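Local coordinates for protein 3-dehydroquinate dehydratase (PDB 4PH6) that catalyses the cis-dehydration of 3-dehydroquinate to 3-dehydroshikimate through an imine intermediate, the third step of the chorismate pathway, at residues 19-33 against 43-56. Residues are numbered along the deposited sequence; the frame is centred on the assembly and turned at random.
Sequences PKIVVPIVAPTAEDI and LDCDLVEWRLDYYE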
# COMPACT_ATOMS: atom_id res chain seq x y z
N PRO A 19 -5.95 2.00 12.44
CA PRO A 19 -7.28 2.27 11.87
C PRO A 19 -8.32 1.29 12.39
O PRO A 19 -8.09 0.07 12.35
CB PRO A 19 -7.06 2.07 10.36
CG PRO A 19 -5.62 2.31 10.15
CD PRO A 19 -4.92 1.86 11.39
N LYS A 20 -9.45 1.81 12.83
CA LYS A 20 -10.49 0.96 13.38
C LYS A 20 -11.27 0.35 12.23
O LYS A 20 -11.45 0.98 11.19
CB LYS A 20 -11.39 1.74 14.33
CG LYS A 20 -10.61 2.42 15.46
CD LYS A 20 -9.74 1.41 16.21
CE LYS A 20 -8.97 2.02 17.38
NZ LYS A 20 -7.88 2.93 16.96
N ILE A 21 -11.71 -0.89 12.42
CA ILE A 21 -12.35 -1.62 11.35
C ILE A 21 -13.87 -1.57 11.45
O ILE A 21 -14.45 -1.81 12.51
CB ILE A 21 -11.89 -3.09 11.31
CG1 ILE A 21 -10.36 -3.16 11.24
CG2 ILE A 21 -12.51 -3.80 10.14
CD1 ILE A 21 -9.82 -4.56 11.01
N VAL A 22 -14.48 -1.25 10.31
CA VAL A 22 -15.91 -1.10 10.14
C VAL A 22 -16.46 -2.17 9.21
O VAL A 22 -16.02 -2.28 8.06
CB VAL A 22 -16.28 0.28 9.52
CG1 VAL A 22 -17.79 0.48 9.50
CG2 VAL A 22 -15.56 1.41 10.25
N VAL A 23 -17.42 -2.94 9.68
CA VAL A 23 -18.10 -3.88 8.80
C VAL A 23 -19.50 -3.34 8.51
O VAL A 23 -20.22 -2.93 9.43
CB VAL A 23 -18.18 -5.32 9.41
CG1 VAL A 23 -18.88 -5.34 10.76
CG2 VAL A 23 -18.86 -6.27 8.44
N PRO A 24 -19.88 -3.31 7.22
CA PRO A 24 -21.23 -2.94 6.77
C PRO A 24 -22.22 -4.11 6.77
O PRO A 24 -21.90 -5.25 6.45
CB PRO A 24 -20.99 -2.46 5.34
CG PRO A 24 -19.85 -3.32 4.87
CD PRO A 24 -18.98 -3.57 6.08
N ILE A 25 -23.45 -3.80 7.17
CA ILE A 25 -24.57 -4.68 6.96
C ILE A 25 -25.35 -4.13 5.78
O ILE A 25 -25.79 -2.98 5.82
CB ILE A 25 -25.45 -4.79 8.21
CG1 ILE A 25 -24.63 -5.36 9.37
CG2 ILE A 25 -26.69 -5.63 7.92
CD1 ILE A 25 -25.42 -5.56 10.66
N VAL A 26 -25.48 -4.91 4.71
CA VAL A 26 -26.22 -4.45 3.53
C VAL A 26 -27.39 -5.36 3.18
O VAL A 26 -27.95 -5.26 2.10
CB VAL A 26 -25.32 -4.34 2.27
CG1 VAL A 26 -24.19 -3.34 2.48
CG2 VAL A 26 -24.77 -5.70 1.87
N ALA A 27 -27.77 -6.24 4.10
CA ALA A 27 -28.87 -7.16 3.85
C ALA A 27 -30.21 -6.41 3.83
O ALA A 27 -30.42 -5.50 4.62
CB ALA A 27 -28.89 -8.26 4.90
N PRO A 28 -31.11 -6.77 2.90
CA PRO A 28 -32.36 -6.03 2.70
C PRO A 28 -33.49 -6.43 3.64
O PRO A 28 -34.38 -5.62 3.87
CB PRO A 28 -32.73 -6.40 1.26
CG PRO A 28 -32.23 -7.79 1.11
CD PRO A 28 -30.93 -7.84 1.89
N THR A 29 -33.48 -7.65 4.17
CA THR A 29 -34.55 -8.05 5.08
C THR A 29 -34.13 -7.90 6.51
O THR A 29 -32.94 -8.02 6.83
CB THR A 29 -35.01 -9.49 4.89
OG1 THR A 29 -33.94 -10.37 5.26
CG2 THR A 29 -35.40 -9.75 3.44
N ALA A 30 -35.12 -7.65 7.37
CA ALA A 30 -34.91 -7.38 8.79
C ALA A 30 -34.23 -8.55 9.46
O ALA A 30 -33.27 -8.39 10.22
CB ALA A 30 -36.25 -7.09 9.47
N GLU A 31 -34.75 -9.74 9.15
CA GLU A 31 -34.29 -10.99 9.72
C GLU A 31 -32.81 -11.25 9.46
O GLU A 31 -32.08 -11.72 10.34
CB GLU A 31 -35.13 -12.14 9.17
CG GLU A 31 -34.73 -13.50 9.67
CD GLU A 31 -35.66 -14.57 9.19
OE1 GLU A 31 -35.56 -14.95 8.00
OE2 GLU A 31 -36.51 -15.01 9.99
N ASP A 32 -32.37 -10.95 8.24
CA ASP A 32 -30.96 -11.10 7.89
C ASP A 32 -30.11 -9.98 8.49
O ASP A 32 -28.93 -10.17 8.77
CB ASP A 32 -30.79 -11.15 6.38
CG ASP A 32 -31.18 -12.48 5.81
OD1 ASP A 32 -31.59 -12.54 4.63
OD2 ASP A 32 -31.08 -13.49 6.54
N ILE A 33 -30.71 -8.81 8.68
CA ILE A 33 -29.99 -7.69 9.28
C ILE A 33 -29.68 -7.99 10.75
O ILE A 33 -28.56 -7.75 11.21
CB ILE A 33 -30.79 -6.36 9.15
CG1 ILE A 33 -30.66 -5.80 7.73
CG2 ILE A 33 -30.31 -5.33 10.15
CD1 ILE A 33 -31.59 -4.64 7.42
N LEU A 43 -16.93 -11.30 14.88
CA LEU A 43 -16.10 -10.80 13.78
C LEU A 43 -14.99 -9.90 14.32
O LEU A 43 -15.19 -9.18 15.30
CB LEU A 43 -16.93 -10.01 12.77
CG LEU A 43 -17.86 -10.75 11.81
CD1 LEU A 43 -18.52 -9.73 10.90
CD2 LEU A 43 -17.10 -11.80 11.00
N ASP A 44 -13.83 -9.93 13.66
CA ASP A 44 -12.66 -9.18 14.11
C ASP A 44 -12.73 -7.73 13.62
O ASP A 44 -11.91 -7.30 12.82
CB ASP A 44 -11.38 -9.88 13.64
CG ASP A 44 -10.12 -9.33 14.30
OD1 ASP A 44 -9.01 -9.72 13.86
OD2 ASP A 44 -10.22 -8.51 15.24
N CYS A 45 -13.71 -6.99 14.12
CA CYS A 45 -13.95 -5.61 13.71
C CYS A 45 -14.22 -4.76 14.94
O CYS A 45 -14.41 -5.29 16.04
CB CYS A 45 -15.12 -5.51 12.74
SG CYS A 45 -16.74 -5.95 13.45
N ASP A 46 -14.25 -3.44 14.76
CA ASP A 46 -14.39 -2.55 15.88
C ASP A 46 -15.77 -1.90 15.91
O ASP A 46 -16.32 -1.63 16.98
CB ASP A 46 -13.30 -1.50 15.84
CG ASP A 46 -11.92 -2.12 15.91
OD1 ASP A 46 -11.68 -2.88 16.87
OD2 ASP A 46 -11.11 -1.89 14.99
N LEU A 47 -16.32 -1.64 14.73
CA LEU A 47 -17.67 -1.14 14.68
C LEU A 47 -18.44 -1.65 13.47
O LEU A 47 -17.89 -2.35 12.63
CB LEU A 47 -17.71 0.40 14.75
CG LEU A 47 -17.01 1.36 13.79
CD1 LEU A 47 -17.53 2.78 14.04
CD2 LEU A 47 -15.50 1.31 13.98
N VAL A 48 -19.72 -1.29 13.43
CA VAL A 48 -20.67 -1.82 12.46
C VAL A 48 -21.42 -0.69 11.78
O VAL A 48 -21.94 0.20 12.46
CB VAL A 48 -21.70 -2.75 13.15
CG1 VAL A 48 -22.81 -3.12 12.19
CG2 VAL A 48 -21.00 -3.98 13.72
N GLU A 49 -21.48 -0.71 10.45
CA GLU A 49 -22.28 0.25 9.73
C GLU A 49 -23.51 -0.43 9.14
O GLU A 49 -23.40 -1.31 8.29
CB GLU A 49 -21.48 0.93 8.61
CG GLU A 49 -22.31 1.89 7.77
CD GLU A 49 -21.60 2.34 6.49
OE1 GLU A 49 -21.50 3.57 6.27
OE2 GLU A 49 -21.15 1.46 5.71
N TRP A 50 -24.69 -0.02 9.58
CA TRP A 50 -25.89 -0.55 8.96
C TRP A 50 -26.27 0.36 7.80
O TRP A 50 -26.55 1.55 7.99
CB TRP A 50 -27.04 -0.68 9.97
CG TRP A 50 -28.32 -1.09 9.35
CD1 TRP A 50 -28.48 -1.79 8.18
CD2 TRP A 50 -29.64 -0.80 9.83
NE1 TRP A 50 -29.82 -1.97 7.92
CE2 TRP A 50 -30.55 -1.37 8.92
CE3 TRP A 50 -30.14 -0.12 10.94
CZ2 TRP A 50 -31.92 -1.27 9.08
CZ3 TRP A 50 -31.50 -0.03 11.11
CH2 TRP A 50 -32.38 -0.60 10.19
N ARG A 51 -26.25 -0.17 6.58
CA ARG A 51 -26.62 0.63 5.42
C ARG A 51 -28.14 0.64 5.22
O ARG A 51 -28.73 -0.33 4.78
CB ARG A 51 -25.91 0.11 4.16
CG ARG A 51 -24.42 0.45 4.08
CD ARG A 51 -24.18 1.89 3.65
NE ARG A 51 -24.80 2.16 2.36
CZ ARG A 51 -24.22 1.93 1.18
NH1 ARG A 51 -22.99 1.42 1.13
NH2 ARG A 51 -24.87 2.21 0.06
N LEU A 52 -28.74 1.78 5.53
CA LEU A 52 -30.20 1.97 5.48
C LEU A 52 -30.80 1.84 4.10
O LEU A 52 -31.92 1.35 3.94
CB LEU A 52 -30.57 3.34 6.06
CG LEU A 52 -30.24 3.48 7.55
CD1 LEU A 52 -30.71 4.81 8.08
CD2 LEU A 52 -30.87 2.32 8.33
N ASP A 53 -30.06 2.29 3.09
CA ASP A 53 -30.61 2.39 1.75
C ASP A 53 -30.76 1.01 1.10
O ASP A 53 -31.39 0.88 0.05
CB ASP A 53 -29.75 3.33 0.88
CG ASP A 53 -28.27 3.00 0.95
OD1 ASP A 53 -27.71 2.56 -0.07
OD2 ASP A 53 -27.68 3.19 2.03
N TYR A 54 -30.23 -0.02 1.76
CA TYR A 54 -30.49 -1.40 1.36
C TYR A 54 -31.77 -1.96 2.00
O TYR A 54 -32.38 -2.89 1.47
CB TYR A 54 -29.32 -2.32 1.74
CG TYR A 54 -28.17 -2.34 0.76
CD1 TYR A 54 -28.14 -3.25 -0.29
CD2 TYR A 54 -27.10 -1.47 0.91
CE1 TYR A 54 -27.07 -3.28 -1.17
CE2 TYR A 54 -26.05 -1.49 0.04
CZ TYR A 54 -26.03 -2.39 -0.99
OH TYR A 54 -24.96 -2.39 -1.84
N TYR A 55 -32.17 -1.41 3.16
CA TYR A 55 -33.30 -1.98 3.91
C TYR A 55 -34.63 -1.82 3.17
O TYR A 55 -35.05 -0.71 2.86
CB TYR A 55 -33.40 -1.35 5.30
CG TYR A 55 -34.51 -1.95 6.13
CD1 TYR A 55 -34.73 -3.32 6.13
CD2 TYR A 55 -35.35 -1.15 6.90
CE1 TYR A 55 -35.75 -3.89 6.87
CE2 TYR A 55 -36.37 -1.72 7.67
CZ TYR A 55 -36.56 -3.08 7.64
OH TYR A 55 -37.57 -3.65 8.37
N GLU A 56 -35.30 -2.94 2.91
CA GLU A 56 -36.54 -2.92 2.13
C GLU A 56 -37.65 -2.04 2.72
O GLU A 56 -38.51 -1.54 1.98
CB GLU A 56 -37.07 -4.35 1.92
CG GLU A 56 -37.52 -5.07 3.18
CD GLU A 56 -37.95 -6.52 2.91
OE1 GLU A 56 -38.04 -6.92 1.73
OE2 GLU A 56 -38.21 -7.27 3.88
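The indole of W50 is held between two aliphatic side chains, with I33 CG2 over one face and L52 CD2 over the opposite one, while I25 O lies at its edge in the ring plane. I33 crosses the indole at about a right angle, and its CD1 goes on to the Y55 ring, 3.6 Å from Y55 CD1; W50 NE1, buried beneath this isoleucine, has no hydrogen-bond partner in the model. At the Y55 edge stand P28 O and A30 N. V26 puts CB over the centre of the Y54 ring, 3.6 Å from the centroid and 8° off the normal, a CH-pi contact, and Y54 CE2 in turn lies over a face of the R51 guanidinium. That group meets D53 side-on, NE and NH2 each bonding one carboxylate oxygen through its syn lone pair.

The strands leading up to these rings pair in a parallel ladder, in which V23 and I25 each donate to and accept from strand 47-51, as in the 2.7 Å bond from I25 N to E49 O. At its start I21 O accepts from both D46 N and L47 N. With CG anti to its carbonyl carbon (chi1 -60°), D46 brings OD2 to I21 N at 2.8 Å, and the same oxygen is salt-bridged to R246. Beyond the strands, E56 N reaches P28 O at 3.0 Å, tying the two loops together. V22 CG1 packs on E49 CB (3.8 Å) on one face of the sheet; on the other, V23 CG1 touches C45 SG and V48 CG2.

Strands 20-25 and 47-51, joined through helix 30-40, exemplify the beta-alpha-beta unit of a (beta/alpha)8 barrel. E49, W50 and R51 end the second strand, where they are predicted to bind 3-dehydroquinate, with the E49 side chain, hydrogen-bonded to T83, close to K173, the predicted Schiff-base lysine.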